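Pre-mRNA-splicing factor SAD1 (Saccharomyces cerevisiae, PDB 4MSX) promotes assembly of newly synthesised U4 snRNA into the U4/U6 snRNP and is required for pre-mRNA splicing, although its deubiquitinase fold is catalytically inactive. Local coordinates at residues 66-71 / 94-99; 85-90 / 100-105; 90-95 / 122-127; 151-156 / 236-241. All blocks are in the same frame, centred on the assembly; numbering follows the deposited sequence. Where two conformers were deposited one is given.

Contact 1. Residues 66-71 / 94-99; sequences LETVVR and CLVCGH. With ZN (zinc ion), chain B.
Val-69 and Val-70 run past Leu-95 and Val-96, the two residues inside the Cys-x-x-Cys zinc knuckle of the UBP-type finger. One backbone bond fixes the register: Val-70 N donates to Leu-95 O at 3.0 Å, in the carbonyl plane and nearly straight (165° at the hydrogen). The same oxygen also receives a CA-H...O approach from Val-69 CA. Val-69 and Leu-95 lie side by side and point the same way. With CG1 of Val-69 anti to the backbone N (chi1 166°), its CG2 falls beside that N, 3.9 Å from Leu-95 CB. Val-69 also meets Leu-147 and Ile-151 of helix 146-155, and so lies between that helix and the knuckle. Val-96 crosses Thr-68 obliquely, its CG2 3.7 Å from Thr-68 O. The hydroxyl OG1 of Thr-68 bonds to Tyr-65 O, turned back on its own chain. Val-96 also touches His-119, a zinc ligand, so the loop 66-71 packs on the knuckle beside the metal site. Cys-94, Cys-97, His-113 and His-119 hold the zinc ion. The Cys-94 thiolate, 2.3 Å from the metal through SG, also takes weak bonds from Val-96 N and Cys-97 N.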
# COMPACT_ATOMS: atom_id res chain seq x y z
N LEU A 66 -11.05 -23.55 -24.44
CA LEU A 66 -10.51 -22.23 -24.02
C LEU A 66 -11.42 -21.11 -24.44
O LEU A 66 -11.47 -20.08 -23.78
CB LEU A 66 -9.07 -22.02 -24.50
CG LEU A 66 -8.05 -22.95 -23.82
CD1 LEU A 66 -6.63 -22.51 -24.17
CD2 LEU A 66 -8.22 -23.00 -22.33
N GLU A 67 -12.17 -21.29 -25.51
CA GLU A 67 -13.16 -20.28 -25.87
C GLU A 67 -14.26 -20.12 -24.81
O GLU A 67 -15.06 -19.18 -24.90
CB GLU A 67 -13.79 -20.56 -27.23
CG GLU A 67 -14.62 -21.85 -27.26
CD GLU A 67 -15.34 -22.08 -28.62
OE1 GLU A 67 -14.67 -22.24 -29.68
OE2 GLU A 67 -16.60 -22.09 -28.61
N THR A 68 -14.35 -21.04 -23.85
CA THR A 68 -15.41 -20.88 -22.82
C THR A 68 -14.96 -19.98 -21.64
O THR A 68 -15.78 -19.60 -20.78
CB THR A 68 -15.88 -22.19 -22.22
OG1 THR A 68 -14.83 -22.87 -21.51
CG2 THR A 68 -16.43 -23.14 -23.37
N VAL A 69 -13.66 -19.69 -21.59
CA VAL A 69 -13.10 -18.90 -20.46
C VAL A 69 -13.64 -17.49 -20.52
O VAL A 69 -13.78 -16.94 -21.60
CB VAL A 69 -11.56 -18.97 -20.50
CG1 VAL A 69 -10.92 -17.93 -19.59
CG2 VAL A 69 -11.13 -20.32 -20.05
N VAL A 70 -14.00 -16.90 -19.37
CA VAL A 70 -14.51 -15.53 -19.38
C VAL A 70 -13.65 -14.68 -18.40
O VAL A 70 -13.86 -14.67 -17.19
CB VAL A 70 -16.03 -15.45 -18.97
CG1 VAL A 70 -16.54 -14.00 -19.18
CG2 VAL A 70 -16.87 -16.41 -19.82
N ARG A 71 -12.65 -14.01 -18.94
CA ARG A 71 -11.70 -13.27 -18.10
C ARG A 71 -12.38 -12.23 -17.23
O ARG A 71 -11.99 -12.04 -16.08
CB ARG A 71 -10.62 -12.64 -18.98
CG ARG A 71 -9.65 -13.71 -19.49
CD ARG A 71 -8.45 -13.11 -20.21
NE ARG A 71 -8.91 -12.27 -21.30
CZ ARG A 71 -8.13 -11.42 -21.96
NH1 ARG A 71 -6.85 -11.31 -21.63
NH2 ARG A 71 -8.65 -10.65 -22.91
N CYS A 94 -12.81 -21.70 -11.05
CA CYS A 94 -13.49 -21.99 -12.29
C CYS A 94 -13.30 -20.82 -13.23
O CYS A 94 -13.63 -19.67 -12.90
CB CYS A 94 -15.00 -22.24 -12.09
SG CYS A 94 -15.76 -22.48 -13.77
N LEU A 95 -12.78 -21.08 -14.43
CA LEU A 95 -12.35 -19.97 -15.31
C LEU A 95 -13.48 -19.59 -16.22
O LEU A 95 -13.34 -18.65 -16.99
CB LEU A 95 -11.07 -20.29 -16.11
CG LEU A 95 -9.88 -20.67 -15.21
CD1 LEU A 95 -8.59 -21.00 -16.05
CD2 LEU A 95 -9.53 -19.49 -14.25
N VAL A 96 -14.63 -20.29 -16.08
CA VAL A 96 -15.84 -19.83 -16.77
C VAL A 96 -16.69 -18.86 -15.95
O VAL A 96 -17.12 -17.80 -16.46
CB VAL A 96 -16.74 -21.08 -17.18
CG1 VAL A 96 -17.98 -20.59 -17.89
CG2 VAL A 96 -15.90 -22.07 -18.00
N CYS A 97 -16.97 -19.20 -14.69
CA CYS A 97 -17.85 -18.35 -13.88
C CYS A 97 -17.07 -17.62 -12.78
O CYS A 97 -17.59 -16.70 -12.16
CB CYS A 97 -19.03 -19.17 -13.23
SG CYS A 97 -18.51 -20.32 -11.97
N GLY A 98 -15.83 -18.03 -12.51
CA GLY A 98 -14.99 -17.30 -11.56
C GLY A 98 -15.20 -17.66 -10.10
O GLY A 98 -14.51 -17.12 -9.25
N HIS A 99 -16.12 -18.58 -9.78
CA HIS A 99 -16.23 -19.02 -8.40
C HIS A 99 -15.14 -19.99 -8.03
O HIS A 99 -14.51 -20.61 -8.90
CB HIS A 99 -17.64 -19.63 -8.16
CG HIS A 99 -18.73 -18.62 -8.26
ND1 HIS A 99 -18.99 -17.71 -7.25
CD2 HIS A 99 -19.57 -18.30 -9.27
CE1 HIS A 99 -19.97 -16.90 -7.62
NE2 HIS A 99 -20.34 -17.24 -8.84
ZN ZN B . -18.00 -22.35 -13.15

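Contact 2. Residues 85-90 / 100-105; sequences TLSPLN and YYQGRH
Gln-102 reaches from the edge strand 100-102 into the loop 85-90, its side chain running across the curve made by Ser-87 and Leu-89. CG is placed opposite the backbone N (chi1 179°) and the chain stays extended beyond it, which carries the amide into that curve. On the way, CG passes 3.4 Å from Leu-89 O, and the amide ends beside this carbonyl and Ser-87 OG. Two successive ST turns shape the curve: Thr-85 OG1 accepts from Ser-87 N at 3.2 Å, and Ser-87 OG from Leu-89 N at 3.0 Å. At the base of the Gln-102 side chain the backbones are tied: Gly-103 N donates to Asn-90 O at 3.0 Å, almost in line with the carbonyl bond (176°). Gln-102 CA makes a CA-H...O contact with the same oxygen. With an alanine in place of Gln-102, the loop would probably lose the group filling its curve, leaving Leu-89 O and Ser-87 OG without the nearby amide. The clear hydrogen bond between these segments joins backbone to backbone, so this closure within the UBP-type finger does not rest on side-chain identity, while the glutamine amide gives Leu-89 O and Ser-87 OG polar company.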
# COMPACT_ATOMS: atom_id res chain seq x y z
N THR A 85 -17.64 -25.73 0.51
CA THR A 85 -17.23 -26.28 1.79
C THR A 85 -16.55 -25.24 2.72
O THR A 85 -16.27 -25.53 3.89
CB THR A 85 -16.19 -27.36 1.60
OG1 THR A 85 -15.06 -26.83 0.94
CG2 THR A 85 -16.78 -28.54 0.75
N LEU A 86 -16.24 -24.06 2.17
CA LEU A 86 -15.53 -23.01 2.90
C LEU A 86 -14.14 -23.47 3.29
O LEU A 86 -13.48 -22.81 4.08
CB LEU A 86 -16.28 -22.57 4.16
CG LEU A 86 -17.68 -22.02 3.91
CD1 LEU A 86 -18.28 -21.49 5.24
CD2 LEU A 86 -17.67 -20.92 2.89
N SER A 87 -13.68 -24.58 2.74
CA SER A 87 -12.32 -24.99 3.01
C SER A 87 -11.31 -24.14 2.23
O SER A 87 -11.59 -23.72 1.11
CB SER A 87 -12.13 -26.44 2.64
OG SER A 87 -10.75 -26.76 2.67
N PRO A 88 -10.13 -23.87 2.83
CA PRO A 88 -9.00 -23.19 2.18
C PRO A 88 -8.01 -24.16 1.57
O PRO A 88 -7.00 -23.75 1.04
CB PRO A 88 -8.34 -22.45 3.34
CG PRO A 88 -8.55 -23.37 4.50
CD PRO A 88 -9.96 -23.93 4.29
N LEU A 89 -8.30 -25.45 1.63
CA LEU A 89 -7.39 -26.46 1.10
C LEU A 89 -7.70 -26.84 -0.36
O LEU A 89 -8.87 -27.09 -0.72
CB LEU A 89 -7.45 -27.71 1.97
CG LEU A 89 -6.71 -28.94 1.44
CD1 LEU A 89 -5.22 -28.69 1.39
CD2 LEU A 89 -7.02 -30.15 2.32
N ASN A 90 -6.65 -26.90 -1.19
CA ASN A 90 -6.75 -27.25 -2.61
C ASN A 90 -7.89 -26.55 -3.35
O ASN A 90 -8.81 -27.18 -3.89
CB ASN A 90 -6.92 -28.76 -2.76
CG ASN A 90 -5.76 -29.52 -2.19
OD1 ASN A 90 -4.61 -29.17 -2.41
ND2 ASN A 90 -6.06 -30.57 -1.43
N TYR A 100 -14.88 -20.11 -6.73
CA TYR A 100 -13.82 -20.99 -6.28
C TYR A 100 -14.40 -22.30 -5.75
O TYR A 100 -15.40 -22.28 -5.00
CB TYR A 100 -13.10 -20.35 -5.11
CG TYR A 100 -12.37 -19.05 -5.44
CD1 TYR A 100 -12.20 -18.60 -6.76
CD2 TYR A 100 -11.80 -18.31 -4.42
CE1 TYR A 100 -11.47 -17.39 -7.04
CE2 TYR A 100 -11.06 -17.13 -4.68
CZ TYR A 100 -10.92 -16.66 -5.98
OH TYR A 100 -10.21 -15.48 -6.17
N TYR A 101 -13.71 -23.41 -6.01
CA TYR A 101 -14.18 -24.73 -5.57
C TYR A 101 -13.00 -25.58 -5.15
O TYR A 101 -11.98 -25.64 -5.84
CB TYR A 101 -14.91 -25.45 -6.73
CG TYR A 101 -16.11 -24.68 -7.20
CD1 TYR A 101 -17.37 -24.88 -6.60
CD2 TYR A 101 -16.02 -23.77 -8.22
CE1 TYR A 101 -18.48 -24.14 -7.00
CE2 TYR A 101 -17.13 -23.05 -8.65
CZ TYR A 101 -18.36 -23.25 -8.03
OH TYR A 101 -19.45 -22.52 -8.44
N GLN A 102 -13.15 -26.30 -4.03
CA GLN A 102 -12.12 -27.27 -3.67
C GLN A 102 -12.09 -28.40 -4.73
O GLN A 102 -13.15 -28.84 -5.12
CB GLN A 102 -12.49 -27.89 -2.31
CG GLN A 102 -11.47 -28.96 -1.87
CD GLN A 102 -11.67 -29.34 -0.42
OE1 GLN A 102 -10.93 -28.89 0.47
NE2 GLN A 102 -12.70 -30.14 -0.15
N GLY A 103 -10.92 -28.87 -5.15
CA GLY A 103 -10.81 -29.89 -6.19
C GLY A 103 -9.74 -30.91 -5.84
O GLY A 103 -9.18 -30.84 -4.74
N ARG A 104 -9.42 -31.83 -6.75
CA ARG A 104 -10.08 -31.94 -8.05
C ARG A 104 -10.52 -33.40 -8.32
O ARG A 104 -10.95 -33.72 -9.42
CB ARG A 104 -9.16 -31.48 -9.18
CG ARG A 104 -7.81 -32.18 -9.22
CD ARG A 104 -7.00 -31.70 -10.45
NE ARG A 104 -5.83 -32.54 -10.73
CZ ARG A 104 -4.68 -32.46 -10.07
NH1 ARG A 104 -4.52 -31.58 -9.08
NH2 ARG A 104 -3.68 -33.28 -10.39
N HIS A 105 -10.43 -34.25 -7.30
CA HIS A 105 -10.88 -35.66 -7.37
C HIS A 105 -12.40 -35.79 -7.56
O HIS A 105 -13.17 -34.83 -7.31
CB HIS A 105 -10.47 -36.38 -6.07
CG HIS A 105 -11.03 -35.74 -4.84
ND1 HIS A 105 -12.29 -36.03 -4.35
CD2 HIS A 105 -10.52 -34.80 -4.01
CE1 HIS A 105 -12.52 -35.31 -3.26
NE2 HIS A 105 -11.46 -34.55 -3.04

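Contact 3. Residues 90-95 / 122-127; sequences NVYCCL and FLNLTS. With ZN (zinc ion), chain B.
With CG of Tyr-92 anti to its carbonyl carbon (chi1 -71°) and CG of Asn-124 anti to the backbone N (chi1 -176°), ring and amide meet on the antiparallel zinc-finger sheet, where the two residues form a non-hydrogen-bonded pair and share a face. There the Asn-124 amide lies over one face of the phenol ring, CG offset toward the rim and the two planes 61° apart. Asn-124 ND2 approaches Tyr-92 OH to 2.9 Å, while that hydroxyl is hydrogen-bonded to Arg-104 NH1. A leucine in place of Tyr-92 would probably leave the Asn-124 amide without its aromatic cover and Arg-104 without its hydroxyl partner. The other end of the amide is gripped by its own chain: Asn-124 OD1 accepts from Thr-126 N at 2.8 Å, an Asx turn, and from Ser-127 N, which sits well above the carbonyl plane. Water joins in as well, one molecule linking Asn-90 OD1 to Asn-124 ND2, another donating to Val-91 O and Asn-124 OD1.

Strands 91-94 and 122-124 are paired by Cys-93 and Leu-123, whose N and O atoms bond reciprocally, with Cys-93 N to Leu-123 O at 2.8 Å. Past the strand end, Leu-125 N adds a bond to Val-91 O at 3.0 Å. On the face opposite Tyr-92, Leu-125 CD2 packs on Cys-93 CB at 3.9 Å, and Leu-95 CD2 crosses to Leu-123 CB. Phe-122 shares the face of Tyr-92 and Asn-124, and its ring flanks a zinc ligand: Cys-94 SG stands 4.8 Å from the Phe-122 ring centroid, approaching obliquely.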
# COMPACT_ATOMS: atom_id res chain seq x y z
N ASN A 90 -6.65 -26.90 -1.19
CA ASN A 90 -6.75 -27.25 -2.61
C ASN A 90 -7.89 -26.55 -3.35
O ASN A 90 -8.81 -27.18 -3.89
CB ASN A 90 -6.92 -28.76 -2.76
CG ASN A 90 -5.76 -29.52 -2.19
OD1 ASN A 90 -4.61 -29.17 -2.41
ND2 ASN A 90 -6.06 -30.57 -1.43
N VAL A 91 -7.85 -25.22 -3.37
CA VAL A 91 -8.94 -24.46 -3.94
C VAL A 91 -8.62 -24.18 -5.41
O VAL A 91 -7.46 -23.89 -5.75
CB VAL A 91 -9.16 -23.14 -3.15
CG1 VAL A 91 -10.31 -22.33 -3.73
CG2 VAL A 91 -9.46 -23.46 -1.70
N TYR A 92 -9.64 -24.27 -6.28
CA TYR A 92 -9.47 -24.03 -7.71
C TYR A 92 -10.41 -22.91 -8.08
O TYR A 92 -11.48 -22.75 -7.47
CB TYR A 92 -9.84 -25.29 -8.55
CG TYR A 92 -8.83 -26.40 -8.42
CD1 TYR A 92 -8.70 -27.10 -7.23
CD2 TYR A 92 -8.01 -26.74 -9.49
CE1 TYR A 92 -7.74 -28.11 -7.11
CE2 TYR A 92 -7.07 -27.74 -9.39
CZ TYR A 92 -6.94 -28.42 -8.20
OH TYR A 92 -5.99 -29.41 -8.08
N CYS A 93 -10.05 -22.15 -9.09
CA CYS A 93 -10.95 -21.16 -9.62
C CYS A 93 -11.49 -21.72 -10.93
O CYS A 93 -10.72 -22.10 -11.80
CB CYS A 93 -10.22 -19.84 -9.89
SG CYS A 93 -11.25 -18.55 -10.62
N CYS A 94 -12.81 -21.70 -11.05
CA CYS A 94 -13.49 -21.99 -12.29
C CYS A 94 -13.30 -20.82 -13.23
O CYS A 94 -13.63 -19.67 -12.90
CB CYS A 94 -15.00 -22.24 -12.09
SG CYS A 94 -15.76 -22.48 -13.77
N LEU A 95 -12.78 -21.08 -14.43
CA LEU A 95 -12.35 -19.97 -15.31
C LEU A 95 -13.48 -19.59 -16.22
O LEU A 95 -13.34 -18.65 -16.99
CB LEU A 95 -11.07 -20.29 -16.11
CG LEU A 95 -9.88 -20.67 -15.21
CD1 LEU A 95 -8.59 -21.00 -16.05
CD2 LEU A 95 -9.53 -19.49 -14.25
N PHE A 122 -10.14 -24.95 -15.15
CA PHE A 122 -9.90 -24.54 -13.78
C PHE A 122 -8.43 -24.10 -13.62
O PHE A 122 -7.53 -24.59 -14.33
CB PHE A 122 -10.17 -25.70 -12.83
CG PHE A 122 -11.64 -26.05 -12.79
CD1 PHE A 122 -12.20 -26.80 -13.85
CD2 PHE A 122 -12.47 -25.53 -11.79
CE1 PHE A 122 -13.58 -27.07 -13.87
CE2 PHE A 122 -13.83 -25.81 -11.76
CZ PHE A 122 -14.40 -26.60 -12.80
N LEU A 123 -8.20 -23.22 -12.64
CA LEU A 123 -6.85 -22.87 -12.24
C LEU A 123 -6.66 -23.31 -10.81
O LEU A 123 -7.45 -22.93 -9.92
CB LEU A 123 -6.67 -21.32 -12.35
CG LEU A 123 -5.32 -20.84 -11.84
CD1 LEU A 123 -4.08 -21.39 -12.66
CD2 LEU A 123 -5.34 -19.33 -11.89
N ASN A 124 -5.61 -24.05 -10.53
CA ASN A 124 -5.32 -24.37 -9.14
C ASN A 124 -4.72 -23.10 -8.51
O ASN A 124 -3.71 -22.64 -9.02
CB ASN A 124 -4.28 -25.50 -9.02
CG ASN A 124 -4.02 -25.92 -7.59
OD1 ASN A 124 -3.71 -25.09 -6.73
ND2 ASN A 124 -4.19 -27.22 -7.30
N LEU A 125 -5.34 -22.56 -7.46
CA LEU A 125 -4.93 -21.23 -6.94
C LEU A 125 -3.62 -21.27 -6.14
O LEU A 125 -3.06 -20.22 -5.81
CB LEU A 125 -6.02 -20.61 -6.07
CG LEU A 125 -7.24 -20.21 -6.91
CD1 LEU A 125 -8.37 -19.73 -6.03
CD2 LEU A 125 -6.85 -19.15 -8.03
N THR A 126 -3.15 -22.46 -5.82
CA THR A 126 -1.94 -22.61 -5.03
C THR A 126 -0.74 -22.92 -5.91
O THR A 126 0.32 -22.30 -5.74
CB THR A 126 -2.11 -23.68 -3.95
OG1 THR A 126 -3.02 -23.20 -2.95
CG2 THR A 126 -0.78 -23.98 -3.31
N SER A 127 -0.89 -23.82 -6.88
CA SER A 127 0.23 -24.20 -7.73
C SER A 127 0.21 -23.44 -9.05
O SER A 127 1.16 -23.48 -9.83
CB SER A 127 0.16 -25.70 -8.03
OG SER A 127 -0.98 -25.97 -8.84
ZN ZN B . -18.00 -22.35 -13.15
O HOH W 1 -3.55 -27.65 -4.40
O HOH W 2 -5.22 -24.67 -4.20

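Contact 4. Residues 151-156 / 236-241; sequences IKFAAY and SPKLFK
The end of helix 146-155 faces the non-regular segment 236-241, where the nearest CA atoms, of Ala-154 and Leu-239, are 6.5 Å apart. No hydrogen bond crosses this interval, and the contact is carried mainly by side chains. Phe-153 has the larger share. Its ring is covered on one face by the end of Lys-238, whose chain crosses the phenylalanine at about a right angle. A bend at the third torsion of Lys-238 (chi3 50°) in an otherwise extended tail brings CE over the middle of the Phe-153 ring, 3.8 Å from its centroid. From there NZ stays above the same face, 3.9 Å from the Phe-153 ring centroid, so a CH-pi contact and a cation-pi contact come from one side chain. At the rim of the ring, Ser-236 OG lies in its plane, 3.5 Å from Phe-153 CE1, and Pro-237 CD lies near that plane beside CZ. Ser-236 OG is meanwhile the acceptor of an ST turn, taking Lys-238 N at 3.1 Å; this turn helps set where the lysine begins.

The second aromatic, Phe-240, comes from the loop and receives a helix side chain over its face. Ala-154 CB rests there, offset toward the rim and 3.7 Å from Phe-240 CE2. Ile-151 adds a looser touch at CZ of the same ring. Helix 146-155 lies in the predicted UBP-type finger region and the loop in the ubiquitin-hydrolase (USP) region. Their join rests on ring faces meeting Lys-238 and Ala-154, with the lysine charge held over Phe-153 rather than paired with a carboxylate across this contact.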
# COMPACT_ATOMS: atom_id res chain seq x y z
N ILE A 151 -4.13 -15.12 -17.72
CA ILE A 151 -4.82 -15.47 -16.48
C ILE A 151 -3.87 -15.78 -15.36
O ILE A 151 -4.05 -15.34 -14.22
CB ILE A 151 -5.81 -16.70 -16.70
CG1 ILE A 151 -6.98 -16.21 -17.53
CG2 ILE A 151 -6.28 -17.26 -15.36
CD1 ILE A 151 -7.79 -17.42 -18.16
N LYS A 152 -2.78 -16.47 -15.69
CA LYS A 152 -1.81 -16.80 -14.67
C LYS A 152 -1.16 -15.47 -14.17
O LYS A 152 -0.82 -15.32 -12.99
CB LYS A 152 -0.71 -17.68 -15.26
CG LYS A 152 0.24 -18.26 -14.23
CD LYS A 152 1.19 -19.23 -14.92
CE LYS A 152 2.24 -19.78 -13.98
NZ LYS A 152 3.11 -20.79 -14.68
N PHE A 153 -1.00 -14.51 -15.08
CA PHE A 153 -0.40 -13.22 -14.69
C PHE A 153 -1.36 -12.42 -13.75
O PHE A 153 -0.91 -11.72 -12.83
CB PHE A 153 -0.12 -12.42 -15.91
CG PHE A 153 0.75 -11.20 -15.66
CD1 PHE A 153 0.21 -10.04 -15.12
CD2 PHE A 153 2.11 -11.24 -15.98
CE1 PHE A 153 1.01 -8.90 -14.92
CE2 PHE A 153 2.93 -10.08 -15.77
CZ PHE A 153 2.37 -8.93 -15.26
N ALA A 154 -2.67 -12.52 -13.99
CA ALA A 154 -3.66 -11.87 -13.14
C ALA A 154 -3.61 -12.43 -11.72
O ALA A 154 -3.87 -11.69 -10.74
CB ALA A 154 -5.11 -12.04 -13.73
N ALA A 155 -3.31 -13.73 -11.59
CA ALA A 155 -3.20 -14.37 -10.28
C ALA A 155 -1.85 -14.10 -9.59
O ALA A 155 -1.77 -14.07 -8.35
CB ALA A 155 -3.40 -15.92 -10.41
N TYR A 156 -0.79 -13.89 -10.38
CA TYR A 156 0.54 -13.76 -9.83
C TYR A 156 1.44 -13.00 -10.83
O TYR A 156 2.11 -13.60 -11.61
CB TYR A 156 1.09 -15.15 -9.51
CG TYR A 156 2.40 -15.12 -8.80
CD1 TYR A 156 2.45 -14.98 -7.42
CD2 TYR A 156 3.61 -15.22 -9.49
CE1 TYR A 156 3.63 -14.93 -6.73
CE2 TYR A 156 4.84 -15.15 -8.79
CZ TYR A 156 4.83 -14.98 -7.39
OH TYR A 156 5.97 -14.94 -6.63
N SER A 236 0.77 -4.03 -11.46
CA SER A 236 0.52 -4.80 -12.67
C SER A 236 0.11 -3.91 -13.83
O SER A 236 -0.82 -3.10 -13.70
CB SER A 236 -0.57 -5.86 -12.43
OG SER A 236 -0.97 -6.33 -13.71
N PRO A 237 0.79 -4.04 -14.98
CA PRO A 237 0.38 -3.28 -16.18
C PRO A 237 -0.70 -4.02 -17.02
O PRO A 237 -1.03 -3.55 -18.10
CB PRO A 237 1.69 -3.18 -17.01
CG PRO A 237 2.40 -4.47 -16.73
CD PRO A 237 2.02 -4.82 -15.22
N LYS A 238 -1.21 -5.15 -16.52
CA LYS A 238 -2.23 -5.93 -17.26
C LYS A 238 -3.47 -6.30 -16.42
O LYS A 238 -4.07 -7.38 -16.59
CB LYS A 238 -1.56 -7.22 -17.77
CG LYS A 238 -0.52 -6.94 -18.86
CD LYS A 238 0.61 -8.00 -18.92
CE LYS A 238 0.17 -9.44 -18.95
NZ LYS A 238 1.29 -10.38 -19.37
N LEU A 239 -3.85 -5.44 -15.49
CA LEU A 239 -5.00 -5.73 -14.62
C LEU A 239 -6.27 -5.97 -15.45
O LEU A 239 -6.53 -5.25 -16.39
CB LEU A 239 -5.26 -4.51 -13.71
CG LEU A 239 -4.18 -4.28 -12.64
CD1 LEU A 239 -4.45 -2.95 -11.89
CD2 LEU A 239 -4.17 -5.46 -11.66
N PHE A 240 -7.13 -6.89 -15.02
CA PHE A 240 -8.42 -7.05 -15.71
C PHE A 240 -9.34 -5.89 -15.42
O PHE A 240 -10.07 -5.44 -16.30
CB PHE A 240 -9.05 -8.38 -15.31
CG PHE A 240 -8.32 -9.59 -15.89
CD1 PHE A 240 -7.28 -9.43 -16.80
CD2 PHE A 240 -8.70 -10.90 -15.52
CE1 PHE A 240 -6.60 -10.55 -17.34
CE2 PHE A 240 -8.03 -12.02 -16.04
CZ PHE A 240 -6.99 -11.86 -16.95
N LYS A 241 -9.29 -5.38 -14.19
CA LYS A 241 -9.99 -4.15 -13.87
C LYS A 241 -9.04 -3.24 -13.08
O LYS A 241 -8.23 -3.71 -12.30
CB LYS A 241 -11.26 -4.42 -13.05
CG LYS A 241 -11.03 -5.19 -11.78
CD LYS A 241 -12.39 -5.69 -11.20
CE LYS A 241 -12.22 -6.38 -9.85
NZ LYS A 241 -11.31 -7.58 -9.93

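In the fold
From the N terminus, contact 1 closes the loop from 66-71 to the zinc knuckle at 94-99. Contact 2 opens within it at 85-90 and closes at 100-105, so the two cross. Contact 3 starts at Asn-90, shared with contact 2, crosses it, and runs to 122-127, overlapping contact 1 at Cys-94 and Leu-95. Contact 3 pairs two strands of the five-stranded zinc-finger sheet, contact 2 ties a loop to its outermost strand 100-102, and contact 1 packs a loop on the knuckle between strands 91-94 and 100-102. Contact 4 follows in series, spanning 80 residues to the hydrolase region; its Ile-151 packs on Val-69, Leu-95 and Leu-123, tying helix 146-155 to contacts 1 and 3.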